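Local coordinates for PelD (Pseudomonas aeruginosa, PDB 4EU0), which probably acts as a membrane-bound cyclic di-GMP effector in pellicle formation, binding the dinucleotide mainly through its degenerate GGDEF domain, at residues Leu216-Asp221 / Val226-Leu231; Ala185-Phe190 / His283-Glu288. All coordinates share one frame; numbering follows the deposited sequence.

In the fold
Both contacts lie in the GGDEF domain and involve the same four-stranded antiparallel sheet. Contact 1 pairs the edge strand 214-219 with strand 225-231. Contact 2 packs helix 280-288 on strand 185-192, the next strand in. The contact centres are about 9 Å apart. Backbone bonds probably join them, with Val229 N 2.8 Å from Tyr188 O and Leu231 N 2.8 Å from Cys186 O. Along the chain, contact 1 is nested inside the loop that contact 2 closes. Leu231 in contact 1 touches the bound cyclic di-GMP, whereas the nearest side-chain atom of Leu187 in contact 2 is about 11 Å from it.

Contact 1. Residues Leu216-Asp221 / Val226-Leu231; sequences LRLRND and VLLVLL. With C2E (9,9'-[(2R,3R,3aS,5S,7aR,9R,10R,10aS,12S,14aR)-3,5,10,12-tetrahydroxy-5,12-dioxidooctahydro-2H,7H-difuro[3,2-d:3',2'-j][1,3,7,9,2,8]tetraoxadiphosphacyclododecine-2,9-diyl]bis(2-amino-1,9-dihydro-6H-purin-6-one)), chain B.
Strand 216-219 runs antiparallel to strand 226-231, with axes 4.9 Å apart at an angle of 150°. Leu216 and Leu228 form one hydrogen-bonded pair, with Leu216 N 2.9 Å from Leu228 O and a return bond from Leu228 N to Leu216 O. Leu218 and Val226 form the other, and here Val226 N lies 2.8 Å from Leu218 O. Between them, Arg217 and Leu227 are a non-hydrogen-bonded pair. Their side chains lie side by side on one face, and Leu227 CD1 meets Arg217 CG at 3.6 Å. The opposite face carries Leu216, Leu218, Val226 and Leu228. There Leu216 CB meets Leu228 CB at 4.0 Å, and Phe167 of helix 162-181 packs on both leucines. Leu218 packs on Leu291. Past the strand, Asn220 crosses Val226 at about a right angle, with ND2 3.8 Å from Val226 CG2. With chi1 at 74°, its CG sits between the backbone N and the carbonyl carbon, and the amide lies against that methyl. Asn220 OD1 accepts from the backbone N of Glu222 and Arg224, which ties the side chain to the turn, while ND2 donates to the backbone O of Cys289. Leu231 CD2 lies 3.7 Å from N2 of a cyclic di-GMP guanine. Asp213, Arg210, Arg245 and Thr234 hydrogen-bond the same ligand. This is a beta hairpin at the edge of a GGDEF-type sheet, with one strand leading into the cyclic di-GMP site.

Contact 2. Residues Ala185-Phe190 / His283-Glu288; sequences ACLYAF and HFLFNE
Leu187 and Ala189 meet Phe284 and Leu285 through apolar packing alone. Strand 185-190 and helix 283-288 run nearly parallel, with axes 10.7 Å apart and 13° between their directions. Leu187 and Ala189 are two residues apart on the strand, and both point toward the helix. The aromatic part of the contact is the ring of Phe284. Its CG is anti to the backbone N (chi1 176°), which carries the ring out to the strand. Phe284 CE2 meets Leu187 CD1 at 4.0 Å, and the neighbouring ring atom Phe284 CZ meets Ala189 CB at 4.0 Å. Both methyl groups approach the ring obliquely. Tyr270 of strand 265-272 also meets this ring, with the planes at about 40°. The aliphatic part is a contact between branch ends, with Leu187 CD1 4.1 Å from Leu285 CD2. The two leucine side chains cross at about a right angle. Leu187 CD1 touches both Phe284 and Leu285. Leu228 of strand 225-231 touches Leu187, Ala189 and Leu285. Backbone bonds run within the helix and from the strand to both sheet neighbours, with none between the segments. His283 O accepts from both Asn287 N and Glu288 N, the latter at 3.0 Å in a wider pi-type turn. All four contacting residues are buried. This makes a hydrophobic joint between helix 280-288 and the inner strands of the sheet, held by shape and exclusion of water.

Contact 1. Residues Leu216-Asp221 / Val226-Leu231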
loop_
_atom_site.group_PDB
_atom_site.type_symbol
_atom_site.label_atom_id
_atom_site.label_comp_id
_atom_site.label_asym_id
_atom_site.label_seq_id
_atom_site.Cartn_x
_atom_site.Cartn_y
_atom_site.Cartn_z
ATOM N N LEU A 216 -12.847 -0.368 7.154
ATOM C CA LEU A 216 -13.082 -1.133 8.369
ATOM C C LEU A 216 -14.436 -0.760 8.958
ATOM O O LEU A 216 -14.731 0.422 9.161
ATOM C CB LEU A 216 -12.004 -0.850 9.418
ATOM C CG LEU A 216 -10.845 -1.795 9.704
ATOM C CD1 LEU A 216 -10.329 -1.566 11.126
ATOM C CD2 LEU A 216 -11.241 -3.254 9.509
ATOM N N ARG A 217 -15.248 -1.775 9.232
ATOM C CA ARG A 217 -16.563 -1.588 9.840
ATOM C C ARG A 217 -16.439 -1.883 11.328
ATOM O O ARG A 217 -16.132 -3.019 11.720
ATOM C CB ARG A 217 -17.592 -2.522 9.191
ATOM C CG ARG A 217 -17.605 -2.463 7.660
ATOM C CD ARG A 217 -18.207 -3.718 7.013
ATOM N NE ARG A 217 -17.502 -4.949 7.389
ATOM C CZ ARG A 217 -17.693 -6.138 6.822
ATOM N NH1 ARG A 217 -18.555 -6.278 5.821
ATOM N NH2 ARG A 217 -17.008 -7.193 7.249
ATOM N N LEU A 218 -16.659 -0.859 12.150
ATOM C CA LEU A 218 -16.430 -0.967 13.590
ATOM C C LEU A 218 -17.588 -0.393 14.386
ATOM O O LEU A 218 -18.441 0.309 13.847
ATOM C CB LEU A 218 -15.140 -0.222 13.974
ATOM C CG LEU A 218 -13.823 -0.662 13.325
ATOM C CD1 LEU A 218 -12.728 0.320 13.662
ATOM C CD2 LEU A 218 -13.441 -2.068 13.755
ATOM N N ARG A 219 -17.615 -0.718 15.677
ATOM C CA ARG A 219 -18.491 -0.052 16.628
ATOM C C ARG A 219 -17.607 0.663 17.639
ATOM O O ARG A 219 -16.704 0.054 18.199
ATOM C CB ARG A 219 -19.394 -1.067 17.337
ATOM C CG ARG A 219 -20.429 -1.719 16.427
ATOM C CD ARG A 219 -21.661 -0.829 16.279
ATOM N NE ARG A 219 -22.717 -1.462 15.489
ATOM C CZ ARG A 219 -23.997 -1.105 15.529
ATOM N NH1 ARG A 219 -24.395 -0.127 16.336
ATOM N NH2 ARG A 219 -24.886 -1.735 14.768
ATOM N N ASN A 220 -17.852 1.948 17.873
ATOM C CA ASN A 220 -17.044 2.676 18.857
ATOM C C ASN A 220 -17.532 2.502 20.302
ATOM O O ASN A 220 -18.482 1.755 20.559
ATOM C CB ASN A 220 -16.863 4.155 18.467
ATOM C CG ASN A 220 -18.112 5.005 18.677
ATOM O OD1 ASN A 220 -19.127 4.563 19.229
ATOM N ND2 ASN A 220 -18.035 6.254 18.229
ATOM N N ASP A 221 -16.877 3.189 21.235
ATOM C CA ASP A 221 -17.175 3.042 22.661
ATOM C C ASP A 221 -18.544 3.600 23.075
ATOM O O ASP A 221 -19.003 3.355 24.191
ATOM C CB ASP A 221 -16.052 3.655 23.512
ATOM C CG ASP A 221 -15.932 5.163 23.341
ATOM O OD1 ASP A 221 -16.544 5.732 22.410
ATOM O OD2 ASP A 221 -15.219 5.783 24.160
ATOM N N VAL A 226 -18.994 2.978 13.094
ATOM C CA VAL A 226 -17.965 3.834 12.520
ATOM C C VAL A 226 -17.407 3.079 11.333
ATOM O O VAL A 226 -16.989 1.925 11.483
ATOM C CB VAL A 226 -16.810 4.118 13.507
ATOM C CG1 VAL A 226 -15.657 4.832 12.793
ATOM C CG2 VAL A 226 -17.294 4.924 14.717
ATOM N N LEU A 227 -17.434 3.717 10.163
ATOM C CA LEU A 227 -16.773 3.165 8.994
ATOM C C LEU A 227 -15.502 3.944 8.717
ATOM O O LEU A 227 -15.545 5.137 8.400
ATOM C CB LEU A 227 -17.685 3.175 7.776
ATOM C CG LEU A 227 -17.038 2.477 6.570
ATOM C CD1 LEU A 227 -17.019 0.951 6.742
ATOM C CD2 LEU A 227 -17.780 2.821 5.335
ATOM N N LEU A 228 -14.370 3.263 8.858
ATOM C CA LEU A 228 -13.081 3.847 8.538
ATOM C C LEU A 228 -12.782 3.576 7.080
ATOM O O LEU A 228 -12.976 2.456 6.595
ATOM C CB LEU A 228 -12.011 3.169 9.377
ATOM C CG LEU A 228 -10.818 3.903 9.956
ATOM C CD1 LEU A 228 -11.097 5.371 10.313
ATOM C CD2 LEU A 228 -10.388 3.068 11.179
ATOM N N VAL A 229 -12.318 4.593 6.371
ATOM C CA VAL A 229 -11.883 4.415 4.987
ATOM C C VAL A 229 -10.504 5.023 4.811
ATOM O O VAL A 229 -10.315 6.208 5.050
ATOM C CB VAL A 229 -12.839 5.073 3.954
ATOM C CG1 VAL A 229 -12.418 4.682 2.541
ATOM C CG2 VAL A 229 -14.289 4.661 4.206
ATOM N N LEU A 230 -9.554 4.204 4.371
ATOM C CA LEU A 230 -8.231 4.701 4.001
ATOM C C LEU A 230 -8.153 4.887 2.484
ATOM O O LEU A 230 -8.538 4.009 1.709
ATOM C CB LEU A 230 -7.141 3.724 4.465
ATOM C CG LEU A 230 -5.710 4.063 4.023
ATOM C CD1 LEU A 230 -5.141 5.252 4.808
ATOM C CD2 LEU A 230 -4.792 2.841 4.153
ATOM N N LEU A 231 -7.645 6.044 2.074
ATOM C CA LEU A 231 -7.413 6.365 0.683
ATOM C C LEU A 231 -5.909 6.455 0.428
ATOM O O LEU A 231 -5.322 7.536 0.564
ATOM C CB LEU A 231 -8.053 7.724 0.350
ATOM C CG LEU A 231 -9.583 7.855 0.415
ATOM C CD1 LEU A 231 -10.116 7.774 1.847
ATOM C CD2 LEU A 231 -9.938 9.204 -0.215
HETATM P P1 C2E B . -14.671 11.077 -10.199
HETATM O O2P C2E B . -15.526 12.325 -10.238
HETATM O O1P C2E B . -15.306 9.762 -9.827
HETATM O "O5'" C2E B . -13.423 11.321 -9.233
HETATM C "C5'" C2E B . -12.637 12.510 -9.292
HETATM C "C4'" C2E B . -11.376 12.371 -8.445
HETATM O "O4'" C2E B . -11.716 12.347 -7.049
HETATM C "C3'" C2E B . -10.563 11.104 -8.690
HETATM O "O3'" C2E B . -9.586 11.213 -9.732
HETATM C "C2'" C2E B . -9.880 10.905 -7.362
HETATM O "O2'" C2E B . -8.772 11.806 -7.276
HETATM C "C1'" C2E B . -10.932 11.365 -6.376
HETATM N N9 C2E B . -11.799 10.224 -5.962
HETATM C C8 C2E B . -13.095 10.053 -6.276
HETATM N N7 C2E B . -13.585 8.911 -5.726
HETATM C C5 C2E B . -12.572 8.356 -5.036
HETATM C C6 C2E B . -12.387 7.142 -4.227
HETATM O O6 C2E B . -13.424 6.297 -4.039
HETATM N N1 C2E B . -11.172 6.906 -3.681
HETATM C C2 C2E B . -10.107 7.732 -3.868
HETATM N N2 C2E B . -8.933 7.401 -3.289
HETATM N N3 C2E B . -10.208 8.872 -4.609
HETATM C C4 C2E B . -11.388 9.217 -5.200
HETATM P P11 C2E B . -9.122 9.893 -10.530
HETATM O O21 C2E B . -7.991 10.262 -11.478
HETATM O O11 C2E B . -8.929 8.712 -9.601
HETATM O O5A C2E B . -10.404 9.601 -11.449
HETATM C C5A C2E B . -10.880 10.587 -12.364
HETATM C C4A C2E B . -12.165 10.083 -12.989
HETATM O O4A C2E B . -11.957 8.810 -13.602
HETATM C C3A C2E B . -13.235 9.819 -11.951
HETATM O O3A C2E B . -13.987 10.975 -11.647
HETATM C C2A C2E B . -14.093 8.752 -12.580
HETATM O O2A C2E B . -14.999 9.335 -13.527
HETATM C C1A C2E B . -13.051 7.934 -13.312
HETATM N N91 C2E B . -12.609 6.799 -12.457
HETATM C C81 C2E B . -11.437 6.679 -11.804
HETATM N N71 C2E B . -11.365 5.502 -11.130
HETATM C C51 C2E B . -12.520 4.846 -11.350
HETATM C C61 C2E B . -13.117 3.548 -10.950
HETATM O O61 C2E B . -12.448 2.681 -10.147
HETATM N N11 C2E B . -14.354 3.247 -11.403
HETATM C C21 C2E B . -15.054 4.089 -12.206
HETATM N N21 C2E B . -16.290 3.720 -12.624
HETATM N N31 C2E B . -14.563 5.288 -12.614
HETATM C C41 C2E B . -13.331 5.706 -12.225
#

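Contact 2. Residues Ala185-Phe190 / His283-Glu288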
loop_
_atom_site.group_PDB
_atom_site.type_symbol
_atom_site.label_atom_id
_atom_site.label_comp_id
_atom_site.label_asym_id
_atom_site.label_seq_id
_atom_site.Cartn_x
_atom_site.Cartn_y
_atom_site.Cartn_z
ATOM N N ALA A 185 -1.897 10.486 1.734
ATOM C CA ALA A 185 -3.017 9.572 1.919
ATOM C C ALA A 185 -3.980 10.221 2.896
ATOM O O ALA A 185 -3.593 11.124 3.637
ATOM C CB ALA A 185 -2.538 8.228 2.464
ATOM N N CYS A 186 -5.230 9.757 2.897
ATOM C CA CYS A 186 -6.253 10.308 3.771
ATOM C C CYS A 186 -6.989 9.185 4.477
ATOM O O CYS A 186 -7.308 8.170 3.850
ATOM C CB CYS A 186 -7.264 11.104 2.946
ATOM S SG CYS A 186 -8.310 12.195 3.923
ATOM N N LEU A 187 -7.253 9.376 5.765
ATOM C CA LEU A 187 -8.162 8.520 6.516
ATOM C C LEU A 187 -9.456 9.275 6.773
ATOM O O LEU A 187 -9.430 10.391 7.301
ATOM C CB LEU A 187 -7.576 8.147 7.884
ATOM C CG LEU A 187 -7.132 6.740 8.263
ATOM C CD1 LEU A 187 -6.807 6.713 9.774
ATOM C CD2 LEU A 187 -8.151 5.656 7.888
ATOM N N TYR A 188 -10.581 8.675 6.406
ATOM C CA TYR A 188 -11.872 9.203 6.810
ATOM C C TYR A 188 -12.503 8.269 7.821
ATOM O O TYR A 188 -12.426 7.046 7.683
ATOM C CB TYR A 188 -12.814 9.314 5.616
ATOM C CG TYR A 188 -12.604 10.536 4.746
ATOM C CD1 TYR A 188 -13.113 11.769 5.123
ATOM C CD2 TYR A 188 -11.938 10.443 3.518
ATOM C CE1 TYR A 188 -12.936 12.905 4.316
ATOM C CE2 TYR A 188 -11.753 11.573 2.700
ATOM C CZ TYR A 188 -12.258 12.793 3.110
ATOM O OH TYR A 188 -12.107 13.912 2.331
ATOM N N ALA A 189 -13.145 8.854 8.822
ATOM C CA ALA A 189 -13.981 8.081 9.736
ATOM C C ALA A 189 -15.385 8.626 9.634
ATOM O O ALA A 189 -15.605 9.812 9.896
ATOM C CB ALA A 189 -13.466 8.199 11.146
ATOM N N PHE A 190 -16.331 7.774 9.249
ATOM C CA PHE A 190 -17.732 8.168 9.210
ATOM C C PHE A 190 -18.425 7.603 10.432
ATOM O O PHE A 190 -18.603 6.390 10.545
ATOM C CB PHE A 190 -18.404 7.690 7.915
ATOM C CG PHE A 190 -17.767 8.229 6.666
ATOM C CD1 PHE A 190 -18.147 9.463 6.158
ATOM C CD2 PHE A 190 -16.806 7.494 5.977
ATOM C CE1 PHE A 190 -17.556 9.985 5.002
ATOM C CE2 PHE A 190 -16.218 7.995 4.804
ATOM C CZ PHE A 190 -16.591 9.236 4.317
ATOM N N HIS A 283 -4.583 9.939 18.743
ATOM C CA HIS A 283 -5.621 10.866 19.181
ATOM C C HIS A 283 -6.850 10.795 18.284
ATOM O O HIS A 283 -7.983 10.785 18.763
ATOM C CB HIS A 283 -5.088 12.300 19.245
ATOM C CG HIS A 283 -6.137 13.311 19.578
ATOM N ND1 HIS A 283 -6.611 13.496 20.859
ATOM C CD2 HIS A 283 -6.814 14.184 18.795
ATOM C CE1 HIS A 283 -7.539 14.436 20.849
ATOM N NE2 HIS A 283 -7.682 14.870 19.609
ATOM N N PHE A 284 -6.608 10.722 16.983
ATOM C CA PHE A 284 -7.682 10.672 16.003
ATOM C C PHE A 284 -8.529 9.409 16.172
ATOM O O PHE A 284 -9.747 9.486 16.308
ATOM C CB PHE A 284 -7.105 10.760 14.591
ATOM C CG PHE A 284 -8.137 10.618 13.501
ATOM C CD1 PHE A 284 -9.007 11.664 13.209
ATOM C CD2 PHE A 284 -8.241 9.440 12.763
ATOM C CE1 PHE A 284 -9.965 11.526 12.193
ATOM C CE2 PHE A 284 -9.194 9.297 11.743
ATOM C CZ PHE A 284 -10.055 10.344 11.457
ATOM N N LEU A 285 -7.883 8.250 16.179
ATOM C CA LEU A 285 -8.633 6.991 16.211
ATOM C C LEU A 285 -9.126 6.590 17.599
ATOM O O LEU A 285 -10.262 6.141 17.724
ATOM C CB LEU A 285 -7.830 5.848 15.574
ATOM C CG LEU A 285 -7.541 5.961 14.075
ATOM C CD1 LEU A 285 -6.597 4.836 13.641
ATOM C CD2 LEU A 285 -8.815 5.952 13.228
ATOM N N PHE A 286 -8.292 6.761 18.634
ATOM C CA PHE A 286 -8.609 6.239 19.974
ATOM C C PHE A 286 -9.335 7.202 20.911
ATOM O O PHE A 286 -9.881 6.782 21.947
ATOM C CB PHE A 286 -7.353 5.699 20.678
ATOM C CG PHE A 286 -6.689 4.556 19.961
ATOM C CD1 PHE A 286 -7.395 3.769 19.055
ATOM C CD2 PHE A 286 -5.355 4.258 20.209
ATOM C CE1 PHE A 286 -6.776 2.719 18.394
ATOM C CE2 PHE A 286 -4.726 3.201 19.558
ATOM C CZ PHE A 286 -5.442 2.428 18.651
ATOM N N ASN A 287 -9.293 8.490 20.587
ATOM C CA ASN A 287 -10.014 9.493 21.356
ATOM C C ASN A 287 -11.191 10.033 20.547
ATOM O O ASN A 287 -12.349 9.883 20.946
ATOM C CB ASN A 287 -9.076 10.617 21.806
ATOM C CG ASN A 287 -9.803 11.738 22.534
ATOM O OD1 ASN A 287 -10.585 12.477 21.937
ATOM N ND2 ASN A 287 -9.535 11.878 23.824
ATOM N N GLU A 288 -10.892 10.644 19.404
ATOM C CA GLU A 288 -11.922 11.296 18.598
ATOM C C GLU A 288 -12.962 10.322 18.048
ATOM O O GLU A 288 -14.162 10.592 18.130
ATOM C CB GLU A 288 -11.303 12.105 17.461
ATOM C CG GLU A 288 -10.370 13.218 17.919
ATOM C CD GLU A 288 -9.893 14.072 16.771
ATOM O OE1 GLU A 288 -8.703 13.961 16.404
ATOM O OE2 GLU A 288 -10.711 14.843 16.221
#